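Local coordinates for endoglucanase (Thermotoga maritima, PDB 1VHO), which is of unproven function but probably acts as a metal-dependent aminopeptidase of the M42 type, using two divalent metal ions per subunit, at residues V247-L258 / R297-L305. Residues are numbered along the deposited sequence; the frame is centred on the assembly and turned at random.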
loop_
_atom_site.group_PDB
_atom_site.type_symbol
_atom_site.label_atom_id
_atom_site.label_comp_id
_atom_site.label_asym_id
_atom_site.label_seq_id
_atom_site.Cartn_x
_atom_site.Cartn_y
_atom_site.Cartn_z
ATOM N N VAL A 247 -14.671 0.221 -3.631
ATOM C CA VAL A 247 -15.524 1.078 -2.814
ATOM C C VAL A 247 -15.331 2.552 -3.100
ATOM O O VAL A 247 -14.270 3.167 -2.910
ATOM C CB VAL A 247 -15.221 0.837 -1.315
ATOM C CG1 VAL A 247 -16.250 1.595 -0.455
ATOM C CG2 VAL A 247 -15.226 -0.650 -0.975
ATOM N N ILE A 248 -16.422 3.156 -3.624
ATOM C CA ILE A 248 -16.357 4.564 -3.968
ATOM C C ILE A 248 -16.501 5.422 -2.713
ATOM O O ILE A 248 -17.534 5.250 -2.039
ATOM C CB ILE A 248 -17.584 4.908 -4.897
ATOM C CG1 ILE A 248 -17.491 4.057 -6.174
ATOM C CG2 ILE A 248 -17.590 6.400 -5.168
ATOM C CD1 ILE A 248 -16.153 4.270 -6.900
ATOM N N GLY A 249 -15.555 6.282 -2.436
ATOM C CA GLY A 249 -15.615 7.216 -1.309
ATOM C C GLY A 249 -16.568 8.359 -1.694
ATOM O O GLY A 249 -16.496 8.939 -2.781
ATOM N N LEU A 250 -17.448 8.737 -0.742
ATOM C CA LEU A 250 -18.392 9.824 -1.059
ATOM C C LEU A 250 -18.274 10.958 -0.050
ATOM O O LEU A 250 -19.268 11.652 0.228
ATOM C CB LEU A 250 -19.822 9.238 -1.037
ATOM C CG LEU A 250 -20.110 8.221 -2.137
ATOM C CD1 LEU A 250 -21.396 7.449 -1.888
ATOM C CD2 LEU A 250 -20.141 8.917 -3.501
ATOM N N GLY A 251 -17.095 11.119 0.538
ATOM C CA GLY A 251 -16.863 12.154 1.540
ATOM C C GLY A 251 -16.921 13.561 0.987
ATOM O O GLY A 251 -16.907 13.856 -0.215
ATOM N N PRO A 252 -16.816 14.546 1.893
ATOM C CA PRO A 252 -16.842 15.940 1.510
ATOM C C PRO A 252 -15.672 16.385 0.654
ATOM O O PRO A 252 -15.811 17.381 -0.062
ATOM C CB PRO A 252 -16.856 16.698 2.834
ATOM C CG PRO A 252 -16.541 15.737 3.890
ATOM C CD PRO A 252 -16.821 14.357 3.355
ATOM N N VAL A 253 -14.517 15.729 0.690
ATOM C CA VAL A 253 -13.383 16.195 -0.137
ATOM C C VAL A 253 -13.486 15.760 -1.582
ATOM O O VAL A 253 -12.995 16.447 -2.483
ATOM C CB VAL A 253 -12.042 15.728 0.466
ATOM C CG1 VAL A 253 -11.989 16.117 1.954
ATOM C CG2 VAL A 253 -11.829 14.236 0.329
ATOM N N VAL A 254 -14.240 14.673 -1.864
ATOM C CA VAL A 254 -14.313 14.259 -3.260
ATOM C C VAL A 254 -15.129 15.183 -4.146
ATOM O O VAL A 254 -16.045 15.864 -3.677
ATOM C CB VAL A 254 -14.829 12.824 -3.428
ATOM C CG1 VAL A 254 -14.006 11.879 -2.537
ATOM C CG2 VAL A 254 -16.305 12.701 -3.103
ATOM N N ASP A 255 -14.745 15.171 -5.422
ATOM C CA ASP A 255 -15.528 15.962 -6.399
ATOM C C ASP A 255 -16.681 15.039 -6.798
ATOM O O ASP A 255 -16.510 14.127 -7.606
ATOM C CB ASP A 255 -14.652 16.381 -7.542
ATOM C CG ASP A 255 -15.344 17.240 -8.584
ATOM O OD1 ASP A 255 -16.316 16.779 -9.222
ATOM O OD2 ASP A 255 -14.889 18.376 -8.800
ATOM N N ARG A 256 -17.893 15.293 -6.261
ATOM C CA ARG A 256 -19.015 14.383 -6.537
ATOM C C ARG A 256 -19.385 14.261 -7.994
ATOM O O ARG A 256 -19.900 13.208 -8.395
ATOM C CB ARG A 256 -20.225 14.757 -5.656
ATOM C CG ARG A 256 -21.361 13.748 -5.746
ATOM C CD ARG A 256 -21.049 12.439 -5.047
ATOM N NE ARG A 256 -22.080 11.437 -5.259
ATOM C CZ ARG A 256 -22.398 10.758 -6.329
ATOM N NH1 ARG A 256 -21.735 10.922 -7.484
ATOM N NH2 ARG A 256 -23.388 9.858 -6.285
ATOM N N ASN A 257 -19.150 15.278 -8.811
ATOM C CA ASN A 257 -19.476 15.194 -10.242
ATOM C C ASN A 257 -18.490 14.267 -10.942
ATOM O O ASN A 257 -18.856 13.504 -11.823
ATOM C CB ASN A 257 -19.414 16.577 -10.900
ATOM C CG ASN A 257 -19.714 16.520 -12.383
ATOM O OD1 ASN A 257 -18.996 17.095 -13.215
ATOM N ND2 ASN A 257 -20.768 15.801 -12.768
ATOM N N LEU A 258 -17.212 14.378 -10.617
ATOM C CA LEU A 258 -16.204 13.449 -11.211
ATOM C C LEU A 258 -16.561 12.032 -10.787
ATOM O O LEU A 258 -16.632 11.076 -11.568
ATOM C CB LEU A 258 -14.817 13.811 -10.660
ATOM C CG LEU A 258 -13.696 12.774 -10.918
ATOM C CD1 LEU A 258 -13.509 12.580 -12.408
ATOM C CD2 LEU A 258 -12.386 13.185 -10.248
ATOM N N ARG A 297 -9.630 18.038 -9.307
ATOM C CA ARG A 297 -10.867 17.291 -9.003
ATOM C C ARG A 297 -10.416 15.871 -8.570
ATOM O O ARG A 297 -9.745 15.243 -9.383
ATOM C CB ARG A 297 -11.780 17.242 -10.199
ATOM C CG ARG A 297 -12.180 18.674 -10.651
ATOM C CD ARG A 297 -13.195 18.613 -11.788
ATOM N NE ARG A 297 -12.553 18.541 -13.083
ATOM C CZ ARG A 297 -12.210 17.448 -13.739
ATOM N NH1 ARG A 297 -12.465 16.261 -13.204
ATOM N NH2 ARG A 297 -11.611 17.544 -14.919
ATOM N N THR A 298 -10.820 15.453 -7.380
ATOM C CA THR A 298 -10.362 14.173 -6.863
ATOM C C THR A 298 -11.432 13.189 -6.442
ATOM O O THR A 298 -12.547 13.502 -6.022
ATOM C CB THR A 298 -9.414 14.418 -5.663
ATOM O OG1 THR A 298 -8.396 15.386 -5.997
ATOM C CG2 THR A 298 -8.648 13.147 -5.293
ATOM N N SER A 299 -11.101 11.907 -6.644
ATOM C CA SER A 299 -11.954 10.804 -6.262
ATOM C C SER A 299 -11.143 9.849 -5.367
ATOM O O SER A 299 -9.943 9.687 -5.626
ATOM C CB SER A 299 -12.450 10.039 -7.500
ATOM O OG SER A 299 -13.106 8.839 -7.066
ATOM N N LEU A 300 -11.763 9.254 -4.368
ATOM C CA LEU A 300 -11.135 8.269 -3.501
ATOM C C LEU A 300 -11.811 6.923 -3.773
ATOM O O LEU A 300 -13.039 6.824 -3.763
ATOM C CB LEU A 300 -11.319 8.588 -2.022
ATOM C CG LEU A 300 -10.747 7.509 -1.045
ATOM C CD1 LEU A 300 -9.224 7.699 -1.037
ATOM C CD2 LEU A 300 -11.356 7.766 0.317
ATOM N N ILE A 301 -11.040 5.904 -4.151
ATOM C CA ILE A 301 -11.602 4.582 -4.423
ATOM C C ILE A 301 -10.768 3.567 -3.625
ATOM O O ILE A 301 -9.539 3.593 -3.744
ATOM C CB ILE A 301 -11.678 4.206 -5.897
ATOM C CG1 ILE A 301 -12.418 5.291 -6.713
ATOM C CG2 ILE A 301 -12.434 2.884 -6.085
ATOM C CD1 ILE A 301 -12.397 5.127 -8.188
ATOM N N SER A 302 -11.431 2.672 -2.941
ATOM C CA SER A 302 -10.797 1.727 -2.059
ATOM C C SER A 302 -11.054 0.266 -2.353
ATOM O O SER A 302 -12.118 -0.116 -2.839
ATOM C CB SER A 302 -11.300 1.963 -0.591
ATOM O OG SER A 302 -10.873 3.271 -0.166
ATOM N N ILE A 303 -10.039 -0.540 -1.983
ATOM C CA ILE A 303 -10.153 -2.000 -2.097
ATOM C C ILE A 303 -10.581 -2.558 -0.729
ATOM O O ILE A 303 -9.974 -2.195 0.299
ATOM C CB ILE A 303 -8.767 -2.560 -2.482
ATOM C CG1 ILE A 303 -8.435 -2.239 -3.950
ATOM C CG2 ILE A 303 -8.730 -4.084 -2.258
ATOM C CD1 ILE A 303 -9.380 -2.802 -4.997
ATOM N N PRO A 304 -11.614 -3.383 -0.652
ATOM C CA PRO A 304 -12.062 -3.979 0.602
ATOM C C PRO A 304 -10.925 -4.854 1.160
ATOM O O PRO A 304 -10.299 -5.598 0.396
ATOM C CB PRO A 304 -13.213 -4.922 0.224
ATOM C CG PRO A 304 -13.733 -4.282 -1.066
ATOM C CD PRO A 304 -12.451 -3.859 -1.782
ATOM N N LEU A 305 -10.646 -4.665 2.428
ATOM C CA LEU A 305 -9.552 -5.494 3.023
ATOM C C LEU A 305 -10.019 -5.947 4.378
ATOM O O LEU A 305 -10.595 -5.174 5.147
ATOM C CB LEU A 305 -8.307 -4.600 3.057
ATOM C CG LEU A 305 -7.027 -5.162 3.667
ATOM C CD1 LEU A 305 -5.848 -4.372 3.098
ATOM C CD2 LEU A 305 -7.028 -5.053 5.195
HETATM O O HOH W 1 -13.220 4.637 -0.787
HETATM O O HOH W 2 -14.637 8.760 -4.729
HETATM O O HOH W 3 -12.027 16.955 -5.229
#
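Val247 and Ser302 form a hydrogen-bonded antiparallel pair, with Val247 N to Ser302 O at 2.7 Å, nearly straight and in the carbonyl plane; Ser302 N returns a bond to Val247 O. On the face carrying these two side chains, Val247 has CG1 anti to the backbone N (chi1 -172°), which leaves CG2 beside that N, where it abuts the ring of Pro304 at CG, 3.9 Å away. On the other face Ile248 and Ile301 lie side by side, CD1 of Ile248 fitting between CG1 and CG2 of Ile301. Beyond the Gly249 N to Leu300 O bond the chain leaves the strand, and a water bridges the two segments where they part: it donates to Gly249 O and Leu300 O and accepts from Ser299 OG. The chain returns where Asp255 N meets Thr298 O (2.8 Å, 171° at the hydrogen), with CG1 of Val254 set against Leu300 CB. Next, CD2 of Leu258 drops onto the backbone of 297-299, 3.5 Å from Arg297 O, while its CD1 meets the edge of the Arg297 guanidinium. Asp255 N-caps helix 256-268 through OD1, which accepts from Leu258 N at 2.9 Å; its OD2 rests on the Arg297 methylenes, 3.3 Å from CG. Without the carboxylate, as with an alanine here, Leu258 N would probably lose its capping acceptor and a gap would open beside those methylenes. Within the mixed sheet, strand 297-304 runs between 247-249 and 222-229, where Ser302 touches Asp227, a predicted zinc ligand; helix 317-333 packs on Ile301, and Val259 of helix 256-268 on Ile248 and Ser299.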